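Tyrosine recombinase XerH (Helicobacter pylori, PDB 5JK0) catalyses the cutting and rejoining of DNA at difH sites as a tyrosine-based site-specific recombinase involved in chromosome segregation. Local coordinates at residues A218-K224 and D273-C277; L289-E294 and N307-L312; M2-L6 and I140-Q145. All coordinates share one frame; numbering follows the deposited sequence.

Overall arrangement
Along the chain, interaction 3 closes before interaction 1 opens, and interaction 1 closes before interaction 2 opens. Interactions 1 and 2 lie in the tyrosine recombinase domain, their centres about 19 Å apart and their nearest atoms about 5 Å apart without touching; both pack on helix 198-211. Interaction 1 joins the end of helix 215-219 to the loop ahead of helix 286-300, and interaction 2 sets that helix against the start of helix 309-324. Interaction 3 ties the N-terminal segment to helix 123-143, its centre about 45 Å from each of the others. Interaction 2 holds H310 of the predicted active site, interaction 1 lies close to it through A218, and interaction 3 is remote.

Interaction 1: residues A218-K224 and D273-C277; sequences ALQLKIK and DLLFC
K222 and D273 meet along the length of the lysine chain. Its CB lies 3.7 Å from D273 O, and CG keeps to the same carbonyl, with CG to D273 O at 4.0 Å. CD then passes to the carboxylate, 3.7 Å from D273 OD1, and CE follows at 4.1 Å from D273 OD1. At chi4 (56°) the otherwise extended chain bends, carrying the ammonium away from the aspartate until NZ is 4.2 Å from L274 CD1. The lysine–aspartate contact is therefore made by methylene groups, with the opposite charges near each other but not in a salt bridge. The methylenes of K224 lie against the other carboxylate oxygen, OD2.

Two nearly straight backbone hydrogen bonds hold the segments: I223 N to D273 O, 3.0 Å and 171°, and L275 N to L221 O, 3.0 Å and 169°. They flank K222 and L274 as a non-hydrogen-bonded antiparallel pair. Beyond them water replaces direct bonding: one molecule accepts from F276 N and donates to L221 O and, weakly, to L219 O, while a second donates to both L219 O and F276 O. The F276 ring approaches the helix end obliquely, CD2 being 3.4 Å from A218 O, and L275 CG sits over the centre of one ring face. R265 and W261 bond the carbonyls of L274 and L275.

This is an isolated antiparallel beta bridge, extended by water, between two loops of the tyrosine recombinase catalytic domain; it follows helix 215-219, which comes directly after the predicted active-site residue R214.

Interaction 2: residues L289-E294 and N307-L312; sequences LYKQVE and NGAHML. With nucleotides of chain G; nucleotides of chain H.
Y290 and G308 form the tightest part of the contact, with Y290 CD2 3.5 Å from G308 CA; the glycine, lacking a side chain, lets the ring approach the backbone obliquely. A trans chi1 of 178° swings the ring between this turn and the DNA, where one face carries C8 of DA24 of chain G, displaced toward the ring's rim. Next to it, V293 CG1 packs 3.6 Å from N307 O.

The phosphates draw on the same turn. N307 N donates almost straight to OP2 of DA24 of chain G (3.2 Å, 178°), and H310 N to OP1 of DC23 of chain G (3.0 Å). Y290 OH also points to OP2 of DA24 of chain G, but the modelled separation is too short to be relied on. H310, a predicted active-site residue, reaches O3' of DA12 of chain H through NE2 in a weak bond.

Packing is looser on the apolar side, where L289 CD2 to A309 CB and V293 CG1 to L312 CD1 are each 4.2 Å. At the other end a water fills in, donating to Y290 OH and E294 OE2 and accepting from N307 ND2; E294 is also salt-bridged to R303, and N307 OD1 accepts from R304 N.

Helix 198-211 backs the contact, with L204 and I208 on L289 and V209 on L312, while S215 of helix 215-219 touches both L289 and A309.

Interaction 3: residues M2-L6 and I140-Q145; sequences MKHPL and IDKQNQ
H4 O is approached by two groups: Q145 N donates to it at 3.0 Å, and the CA-H of N144 points at it with N144 CA 3.1 Å away. The Q145 donor stands above the carbonyl plane, 43° out of it. H4 N donates to Q143 O (3.1 Å), nearly in line with that carbonyl. Because H4 uses both its N and its O, while Q143 and Q145 supply the partners on the two sides of N144, the bridge is parallel. It goes no further: L6 N turns to a water shared with N144 OD1, and P5 meets Q145 O through its CA-H.

K3 lies across the side chains of Q143 and Q145 at about a right angle. Its CB is 3.3 Å from Q143 O, its CD is 3.4 Å from Q145 OE1, and its NZ donates to a water that also binds D141 O and N144 O. I153 of a second subunit packs on K3.

The N144 side chain folds back toward helix 123-143: with chi1 at 87°, ND2 reaches I140 O in a short, straight bond (2.6 Å, 176°). N144 OD1 also accepts from Y152 N. On the apolar side, L6 CD1 meets I140 CG2 at 3.7 Å.

A single parallel beta bridge thus fastens the N-terminal arm to the end of helix 123-143 in the SAM-like, core-binding part of the recombinase.

Interaction 1: residues A218-K224 and D273-C277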
loop_
_atom_site.group_PDB
_atom_site.type_symbol
_atom_site.label_atom_id
_atom_site.label_comp_id
_atom_site.label_asym_id
_atom_site.label_seq_id
_atom_site.Cartn_x
_atom_site.Cartn_y
_atom_site.Cartn_z
ATOM N N ALA D 218 -15.961 14.843 29.379
ATOM C CA ALA D 218 -17.210 15.339 29.945
ATOM C C ALA D 218 -17.442 14.785 31.346
ATOM O O ALA D 218 -17.981 15.470 32.214
ATOM C CB ALA D 218 -18.379 14.988 29.036
ATOM N N LEU D 219 -17.025 13.540 31.559
ATOM C CA LEU D 219 -17.237 12.866 32.834
ATOM C C LEU D 219 -16.303 13.385 33.927
ATOM O O LEU D 219 -16.565 13.199 35.115
ATOM C CB LEU D 219 -17.056 11.355 32.671
ATOM C CG LEU D 219 -18.073 10.640 31.777
ATOM C CD1 LEU D 219 -17.694 9.178 31.596
ATOM C CD2 LEU D 219 -19.472 10.767 32.353
ATOM N N GLN D 220 -15.215 14.031 33.522
ATOM C CA GLN D 220 -14.228 14.533 34.475
ATOM C C GLN D 220 -14.278 16.053 34.624
ATOM O O GLN D 220 -13.385 16.652 35.225
ATOM C CB GLN D 220 -12.821 14.098 34.060
ATOM C CG GLN D 220 -12.514 12.642 34.360
ATOM C CD GLN D 220 -12.477 12.356 35.851
ATOM O OE1 GLN D 220 -11.813 13.058 36.614
ATOM N NE2 GLN D 220 -13.200 11.324 36.273
ATOM N N LEU D 221 -15.321 16.670 34.080
ATOM C CA LEU D 221 -15.492 18.116 34.188
ATOM C C LEU D 221 -15.678 18.546 35.637
ATOM O O LEU D 221 -16.345 17.865 36.416
ATOM C CB LEU D 221 -16.685 18.584 33.352
ATOM C CG LEU D 221 -16.503 18.599 31.834
ATOM C CD1 LEU D 221 -17.751 19.142 31.156
ATOM C CD2 LEU D 221 -15.281 19.419 31.452
ATOM N N LYS D 222 -15.082 19.678 35.993
ATOM C CA LYS D 222 -15.205 20.210 37.343
ATOM C C LYS D 222 -15.783 21.621 37.322
ATOM O O LYS D 222 -15.585 22.368 36.364
ATOM C CB LYS D 222 -13.848 20.189 38.049
ATOM C CG LYS D 222 -13.344 18.784 38.346
ATOM C CD LYS D 222 -11.988 18.802 39.029
ATOM C CE LYS D 222 -11.558 17.397 39.425
ATOM N NZ LYS D 222 -11.539 16.468 38.260
ATOM N N ILE D 223 -16.500 21.968 38.386
ATOM C CA ILE D 223 -17.241 23.225 38.465
ATOM C C ILE D 223 -16.351 24.458 38.307
ATOM O O ILE D 223 -16.744 25.440 37.675
ATOM C CB ILE D 223 -18.004 23.325 39.803
ATOM C CG1 ILE D 223 -18.863 22.078 40.020
ATOM C CG2 ILE D 223 -18.864 24.580 39.845
ATOM C CD1 ILE D 223 -19.620 22.075 41.329
ATOM N N LYS D 224 -15.147 24.396 38.865
ATOM C CA LYS D 224 -14.238 25.539 38.850
ATOM C C LYS D 224 -13.696 25.847 37.453
ATOM O O LYS D 224 -13.119 26.911 37.227
ATOM C CB LYS D 224 -13.072 25.302 39.813
ATOM C CG LYS D 224 -12.189 24.123 39.441
ATOM C CD LYS D 224 -10.999 24.001 40.378
ATOM C CE LYS D 224 -10.097 22.847 39.972
ATOM N NZ LYS D 224 -8.907 22.734 40.860
ATOM N N ASP D 273 -15.377 18.840 43.815
ATOM C CA ASP D 273 -16.042 19.783 42.921
ATOM C C ASP D 273 -16.327 19.162 41.558
ATOM O O ASP D 273 -16.476 19.869 40.562
ATOM C CB ASP D 273 -15.196 21.047 42.754
ATOM C CG ASP D 273 -13.813 20.754 42.207
ATOM O OD1 ASP D 273 -13.312 19.632 42.427
ATOM O OD2 ASP D 273 -13.227 21.647 41.560
ATOM N N LEU D 274 -16.399 17.835 41.522
ATOM C CA LEU D 274 -16.747 17.116 40.303
ATOM C C LEU D 274 -18.185 17.439 39.908
ATOM O O LEU D 274 -19.094 17.341 40.731
ATOM C CB LEU D 274 -16.565 15.610 40.500
ATOM C CG LEU D 274 -16.608 14.723 39.258
ATOM C CD1 LEU D 274 -15.481 15.082 38.299
ATOM C CD2 LEU D 274 -16.526 13.260 39.659
ATOM N N LEU D 275 -18.387 17.832 38.654
ATOM C CA LEU D 275 -19.702 18.276 38.199
ATOM C C LEU D 275 -20.709 17.132 38.140
ATOM O O LEU D 275 -21.762 17.188 38.775
ATOM C CB LEU D 275 -19.597 18.948 36.828
ATOM C CG LEU D 275 -20.895 19.555 36.291
ATOM C CD1 LEU D 275 -21.469 20.552 37.284
ATOM C CD2 LEU D 275 -20.664 20.216 34.943
ATOM N N PHE D 276 -20.386 16.096 37.372
ATOM C CA PHE D 276 -21.264 14.939 37.249
ATOM C C PHE D 276 -20.815 13.818 38.180
ATOM O O PHE D 276 -19.624 13.523 38.281
ATOM C CB PHE D 276 -21.302 14.445 35.801
ATOM C CG PHE D 276 -21.717 15.497 34.813
ATOM C CD1 PHE D 276 -23.050 15.848 34.674
ATOM C CD2 PHE D 276 -20.776 16.132 34.020
ATOM C CE1 PHE D 276 -23.435 16.817 33.765
ATOM C CE2 PHE D 276 -21.155 17.101 33.109
ATOM C CZ PHE D 276 -22.486 17.443 32.982
ATOM N N CYS D 277 -21.771 13.194 38.859
ATOM C CA CYS D 277 -21.458 12.126 39.799
ATOM C C CYS D 277 -22.591 11.111 39.907
ATOM O O CYS D 277 -23.744 11.417 39.603
ATOM C CB CYS D 277 -21.151 12.707 41.181
ATOM S SG CYS D 277 -22.541 13.571 41.953
HETATM O O HOH W 1 -17.909 15.661 35.971
HETATM O O HOH W 2 -18.703 11.658 36.282
#

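Interaction 2: residues L289-E294 and N307-L312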
loop_
_atom_site.group_PDB
_atom_site.type_symbol
_atom_site.label_atom_id
_atom_site.label_comp_id
_atom_site.label_asym_id
_atom_site.label_seq_id
_atom_site.Cartn_x
_atom_site.Cartn_y
_atom_site.Cartn_z
ATOM N N LEU D 289 -23.022 6.376 30.363
ATOM C CA LEU D 289 -23.195 7.448 29.388
ATOM C C LEU D 289 -23.644 6.899 28.038
ATOM O O LEU D 289 -24.563 7.435 27.420
ATOM C CB LEU D 289 -21.896 8.242 29.228
ATOM C CG LEU D 289 -21.861 9.274 28.098
ATOM C CD1 LEU D 289 -22.945 10.327 28.274
ATOM C CD2 LEU D 289 -20.485 9.924 28.013
ATOM N N TYR D 290 -22.992 5.830 27.591
ATOM C CA TYR D 290 -23.330 5.194 26.320
ATOM C C TYR D 290 -24.780 4.722 26.305
ATOM O O TYR D 290 -25.516 4.979 25.352
ATOM C CB TYR D 290 -22.394 4.011 26.046
ATOM C CG TYR D 290 -22.710 3.260 24.769
ATOM C CD1 TYR D 290 -23.615 2.202 24.767
ATOM C CD2 TYR D 290 -22.102 3.603 23.568
ATOM C CE1 TYR D 290 -23.911 1.519 23.605
ATOM C CE2 TYR D 290 -22.390 2.921 22.401
ATOM C CZ TYR D 290 -23.295 1.880 22.427
ATOM O OH TYR D 290 -23.590 1.195 21.270
ATOM N N LYS D 291 -25.176 4.028 27.368
ATOM C CA LYS D 291 -26.513 3.454 27.468
ATOM C C LYS D 291 -27.592 4.527 27.377
ATOM O O LYS D 291 -28.641 4.315 26.770
ATOM C CB LYS D 291 -26.656 2.671 28.774
ATOM C CG LYS D 291 -27.780 1.648 28.769
ATOM C CD LYS D 291 -27.510 0.539 27.762
ATOM C CE LYS D 291 -28.582 -0.540 27.829
ATOM N NZ LYS D 291 -28.300 -1.670 26.898
ATOM N N GLN D 292 -27.329 5.682 27.980
ATOM C CA GLN D 292 -28.277 6.790 27.949
ATOM C C GLN D 292 -28.330 7.434 26.567
ATOM O O GLN D 292 -29.383 7.895 26.129
ATOM C CB GLN D 292 -27.914 7.835 29.007
ATOM C CG GLN D 292 -28.090 7.347 30.435
ATOM C CD GLN D 292 -29.531 7.005 30.758
ATOM O OE1 GLN D 292 -30.455 7.707 30.346
ATOM N NE2 GLN D 292 -29.731 5.917 31.493
ATOM N N VAL D 293 -27.188 7.464 25.886
ATOM C CA VAL D 293 -27.110 8.031 24.543
ATOM C C VAL D 293 -27.812 7.136 23.524
ATOM O O VAL D 293 -28.631 7.607 22.733
ATOM C CB VAL D 293 -25.648 8.254 24.109
ATOM C CG1 VAL D 293 -25.564 8.532 22.615
ATOM C CG2 VAL D 293 -25.028 9.393 24.906
ATOM N N GLU D 294 -27.487 5.846 23.553
ATOM C CA GLU D 294 -28.095 4.872 22.651
ATOM C C GLU D 294 -29.612 4.837 22.812
ATOM O O GLU D 294 -30.348 4.662 21.840
ATOM C CB GLU D 294 -27.517 3.476 22.897
ATOM C CG GLU D 294 -28.069 2.406 21.968
ATOM C CD GLU D 294 -27.818 0.999 22.479
ATOM O OE1 GLU D 294 -27.606 0.837 23.701
ATOM O OE2 GLU D 294 -27.834 0.056 21.660
ATOM N N ASN D 307 -23.635 4.042 18.046
ATOM C CA ASN D 307 -24.684 4.756 18.764
ATOM C C ASN D 307 -24.212 5.328 20.095
ATOM O O ASN D 307 -24.976 5.390 21.057
ATOM C CB ASN D 307 -25.881 3.831 18.995
ATOM C CG ASN D 307 -26.369 3.178 17.715
ATOM O OD1 ASN D 307 -27.028 3.813 16.893
ATOM N ND2 ASN D 307 -26.051 1.899 17.545
ATOM N N GLY D 308 -22.955 5.756 20.145
ATOM C CA GLY D 308 -22.389 6.292 21.369
ATOM C C GLY D 308 -22.083 7.774 21.299
ATOM O O GLY D 308 -22.428 8.447 20.328
ATOM N N ALA D 309 -21.427 8.280 22.339
ATOM C CA ALA D 309 -21.081 9.693 22.421
ATOM C C ALA D 309 -19.990 10.061 21.421
ATOM O O ALA D 309 -19.917 11.202 20.967
ATOM C CB ALA D 309 -20.641 10.047 23.833
ATOM N N HIS D 310 -19.142 9.097 21.081
ATOM C CA HIS D 310 -18.054 9.351 20.145
ATOM C C HIS D 310 -18.602 9.579 18.738
ATOM O O HIS D 310 -18.009 10.308 17.943
ATOM C CB HIS D 310 -17.053 8.194 20.147
ATOM C CG HIS D 310 -15.681 8.585 19.694
ATOM N ND1 HIS D 310 -14.751 9.152 20.539
ATOM C CD2 HIS D 310 -15.084 8.499 18.482
ATOM C CE1 HIS D 310 -13.639 9.396 19.868
ATOM N NE2 HIS D 310 -13.815 9.009 18.618
ATOM N N MET D 311 -19.735 8.950 18.437
ATOM C CA MET D 311 -20.416 9.163 17.165
ATOM C C MET D 311 -20.937 10.596 17.089
ATOM O O MET D 311 -20.962 11.205 16.019
ATOM C CB MET D 311 -21.560 8.160 16.990
ATOM C CG MET D 311 -22.207 8.162 15.608
ATOM S SD MET D 311 -23.564 9.337 15.435
ATOM C CE MET D 311 -24.737 8.684 16.620
ATOM N N LEU D 312 -21.349 11.127 18.236
ATOM C CA LEU D 312 -21.777 12.516 18.328
ATOM C C LEU D 312 -20.585 13.447 18.145
ATOM O O LEU D 312 -20.728 14.568 17.660
ATOM C CB LEU D 312 -22.456 12.786 19.672
ATOM C CG LEU D 312 -23.676 11.924 20.006
ATOM C CD1 LEU D 312 -24.245 12.307 21.364
ATOM C CD2 LEU D 312 -24.733 12.055 18.922
ATOM P P DA G 24 -21.281 0.430 19.281
ATOM O OP1 DA G 24 -21.338 -0.199 17.944
ATOM O OP2 DA G 24 -22.019 1.688 19.526
ATOM O "O5'" DA G 24 -21.738 -0.647 20.376
ATOM C "C5'" DA G 24 -21.236 -1.975 20.303
ATOM C "C4'" DA G 24 -21.490 -2.744 21.590
ATOM O "O4'" DA G 24 -20.597 -2.282 22.639
ATOM C "C3'" DA G 24 -22.910 -2.638 22.169
ATOM O "O3'" DA G 24 -23.374 -3.937 22.496
ATOM C "C2'" DA G 24 -22.702 -1.805 23.435
ATOM C "C1'" DA G 24 -21.321 -2.283 23.838
ATOM N N9 DA G 24 -20.647 -1.440 24.822
ATOM C C8 DA G 24 -20.787 -0.091 24.997
ATOM N N7 DA G 24 -20.053 0.394 25.972
ATOM C C5 DA G 24 -19.388 -0.716 26.472
ATOM C C6 DA G 24 -18.459 -0.877 27.519
ATOM N N6 DA G 24 -18.021 0.132 28.277
ATOM N N1 DA G 24 -17.991 -2.121 27.752
ATOM C C2 DA G 24 -18.428 -3.130 26.991
ATOM N N3 DA G 24 -19.300 -3.104 25.985
ATOM C C4 DA G 24 -19.746 -1.853 25.775
ATOM P P DC G 23 -18.271 5.322 22.733
ATOM O OP1 DC G 23 -19.105 6.151 21.834
ATOM O OP2 DC G 23 -18.595 5.264 24.177
ATOM O "O5'" DC G 23 -18.253 3.828 22.162
ATOM C "C5'" DC G 23 -17.797 3.586 20.835
ATOM C "C4'" DC G 23 -17.978 2.127 20.453
ATOM O "O4'" DC G 23 -17.071 1.304 21.229
ATOM C "C3'" DC G 23 -19.377 1.563 20.691
ATOM O "O3'" DC G 23 -19.734 0.692 19.625
ATOM C "C2'" DC G 23 -19.226 0.807 22.010
ATOM C "C1'" DC G 23 -17.793 0.305 21.917
ATOM N N1 DC G 23 -17.142 0.092 23.242
ATOM C C2 DC G 23 -16.802 -1.203 23.648
ATOM O O2 DC G 23 -17.056 -2.155 22.900
ATOM N N3 DC G 23 -16.203 -1.376 24.853
ATOM C C4 DC G 23 -15.943 -0.323 25.628
ATOM N N4 DC G 23 -15.353 -0.544 26.808
ATOM C C5 DC G 23 -16.283 1.004 25.233
ATOM C C6 DC G 23 -16.873 1.164 24.042
ATOM P P DA H 12 -12.967 4.137 15.097
ATOM O OP1 DA H 12 -14.373 4.567 15.268
ATOM O OP2 DA H 12 -12.393 3.993 13.741
ATOM O "O5'" DA H 12 -12.025 5.130 15.921
ATOM C "C5'" DA H 12 -12.329 5.432 17.275
ATOM C "C4'" DA H 12 -11.252 6.309 17.886
ATOM O "O4'" DA H 12 -10.104 5.493 18.239
ATOM C "C3'" DA H 12 -10.735 7.422 16.975
ATOM O "O3'" DA H 12 -10.658 8.646 17.697
ATOM C "C2'" DA H 12 -9.352 6.924 16.541
ATOM C "C1'" DA H 12 -8.926 6.077 17.732
ATOM N N9 DA H 12 -8.001 5.002 17.378
ATOM C C8 DA H 12 -8.024 4.235 16.248
ATOM N N7 DA H 12 -7.067 3.337 16.197
ATOM C C5 DA H 12 -6.368 3.528 17.376
ATOM C C6 DA H 12 -5.236 2.891 17.923
ATOM N N6 DA H 12 -4.591 1.887 17.319
ATOM N N1 DA H 12 -4.792 3.325 19.121
ATOM C C2 DA H 12 -5.440 4.329 19.723
ATOM N N3 DA H 12 -6.512 5.005 19.309
ATOM C C4 DA H 12 -6.930 4.551 18.117
HETATM O O HOH W 3 -25.461 -0.253 19.765
#

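Interaction 3: residues M2-L6 and I140-Q145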
loop_
_atom_site.group_PDB
_atom_site.type_symbol
_atom_site.label_atom_id
_atom_site.label_comp_id
_atom_site.label_asym_id
_atom_site.label_seq_id
_atom_site.Cartn_x
_atom_site.Cartn_y
_atom_site.Cartn_z
ATOM N N MET D 2 16.620 -5.212 36.952
ATOM C CA MET D 2 17.499 -6.375 36.975
ATOM C C MET D 2 17.158 -7.354 35.858
ATOM O O MET D 2 15.984 -7.607 35.578
ATOM C CB MET D 2 17.411 -7.084 38.326
ATOM C CG MET D 2 18.464 -8.159 38.535
ATOM S SD MET D 2 17.797 -9.561 39.442
ATOM C CE MET D 2 16.778 -8.712 40.644
ATOM N N LYS D 3 18.190 -7.899 35.223
ATOM C CA LYS D 3 18.013 -8.922 34.203
ATOM C C LYS D 3 18.043 -10.313 34.828
ATOM O O LYS D 3 18.669 -10.523 35.867
ATOM C CB LYS D 3 19.091 -8.804 33.124
ATOM C CG LYS D 3 19.019 -7.522 32.309
ATOM C CD LYS D 3 19.911 -7.592 31.080
ATOM C CE LYS D 3 19.806 -6.325 30.249
ATOM N NZ LYS D 3 20.552 -6.433 28.966
ATOM N N HIS D 4 17.361 -11.257 34.191
ATOM C CA HIS D 4 17.304 -12.629 34.679
ATOM C C HIS D 4 17.726 -13.594 33.579
ATOM O O HIS D 4 17.658 -13.254 32.403
ATOM C CB HIS D 4 15.893 -12.971 35.166
ATOM C CG HIS D 4 15.321 -11.971 36.121
ATOM N ND1 HIS D 4 15.509 -12.052 37.485
ATOM C CD2 HIS D 4 14.563 -10.869 35.909
ATOM C CE1 HIS D 4 14.892 -11.042 38.071
ATOM N NE2 HIS D 4 14.310 -10.310 37.139
ATOM N N PRO D 5 18.177 -14.800 33.956
ATOM C CA PRO D 5 18.426 -15.826 32.940
ATOM C C PRO D 5 17.137 -16.186 32.206
ATOM O O PRO D 5 16.054 -16.030 32.770
ATOM C CB PRO D 5 18.952 -17.012 33.754
ATOM C CG PRO D 5 19.502 -16.402 34.998
ATOM C CD PRO D 5 18.617 -15.230 35.295
ATOM N N LEU D 6 17.252 -16.650 30.965
ATOM C CA LEU D 6 16.079 -16.999 30.172
ATOM C C LEU D 6 15.283 -18.126 30.822
ATOM O O LEU D 6 14.066 -18.029 30.986
ATOM C CB LEU D 6 16.485 -17.403 28.755
ATOM C CG LEU D 6 15.322 -17.753 27.821
ATOM C CD1 LEU D 6 14.497 -16.515 27.508
ATOM C CD2 LEU D 6 15.821 -18.408 26.542
ATOM N N ILE D 140 11.698 -9.704 26.428
ATOM C CA ILE D 140 12.522 -10.835 26.843
ATOM C C ILE D 140 13.927 -10.740 26.248
ATOM O O ILE D 140 14.917 -11.029 26.921
ATOM C CB ILE D 140 11.879 -12.178 26.440
ATOM C CG1 ILE D 140 10.518 -12.344 27.120
ATOM C CG2 ILE D 140 12.788 -13.339 26.810
ATOM C CD1 ILE D 140 9.797 -13.626 26.750
ATOM N N ASP D 141 14.009 -10.316 24.989
ATOM C CA ASP D 141 15.297 -10.144 24.317
ATOM C C ASP D 141 16.167 -9.092 24.998
ATOM O O ASP D 141 17.393 -9.134 24.903
ATOM C CB ASP D 141 15.094 -9.757 22.849
ATOM C CG ASP D 141 14.589 -10.908 22.001
ATOM O OD1 ASP D 141 14.682 -12.070 22.451
ATOM O OD2 ASP D 141 14.104 -10.648 20.879
ATOM N N LYS D 142 15.528 -8.149 25.682
ATOM C CA LYS D 142 16.237 -7.022 26.275
ATOM C C LYS D 142 16.472 -7.182 27.774
ATOM O O LYS D 142 17.153 -6.359 28.385
ATOM C CB LYS D 142 15.468 -5.724 26.019
ATOM C CG LYS D 142 15.325 -5.360 24.551
ATOM C CD LYS D 142 14.328 -4.231 24.366
ATOM C CE LYS D 142 14.084 -3.944 22.894
ATOM N NZ LYS D 142 13.037 -2.901 22.708
ATOM N N GLN D 143 15.911 -8.231 28.367
ATOM C CA GLN D 143 16.004 -8.402 29.813
ATOM C C GLN D 143 16.532 -9.771 30.237
ATOM O O GLN D 143 16.575 -10.075 31.428
ATOM C CB GLN D 143 14.638 -8.163 30.464
ATOM C CG GLN D 143 14.044 -6.785 30.197
ATOM C CD GLN D 143 14.911 -5.652 30.721
ATOM O OE1 GLN D 143 15.673 -5.823 31.673
ATOM N NE2 GLN D 143 14.798 -4.486 30.095
ATOM N N ASN D 144 16.931 -10.598 29.275
ATOM C CA ASN D 144 17.500 -11.896 29.618
ATOM C C ASN D 144 19.006 -11.932 29.386
ATOM O O ASN D 144 19.509 -11.346 28.428
ATOM C CB ASN D 144 16.813 -13.020 28.831
ATOM C CG ASN D 144 17.442 -13.259 27.471
ATOM O OD1 ASN D 144 18.379 -14.049 27.337
ATOM N ND2 ASN D 144 16.924 -12.587 26.453
ATOM N N GLN D 145 19.721 -12.607 30.283
ATOM C CA GLN D 145 21.164 -12.795 30.151
ATOM C C GLN D 145 21.672 -13.837 31.143
ATOM O O GLN D 145 21.094 -14.024 32.214
ATOM C CB GLN D 145 21.911 -11.475 30.356
ATOM C CG GLN D 145 21.874 -10.945 31.775
ATOM C CD GLN D 145 22.723 -9.700 31.948
ATOM O OE1 GLN D 145 23.047 -9.016 30.978
ATOM N NE2 GLN D 145 23.093 -9.403 33.189
HETATM O O HOH W 4 19.198 -8.680 27.068
HETATM O O HOH W 5 19.871 -16.092 29.176
#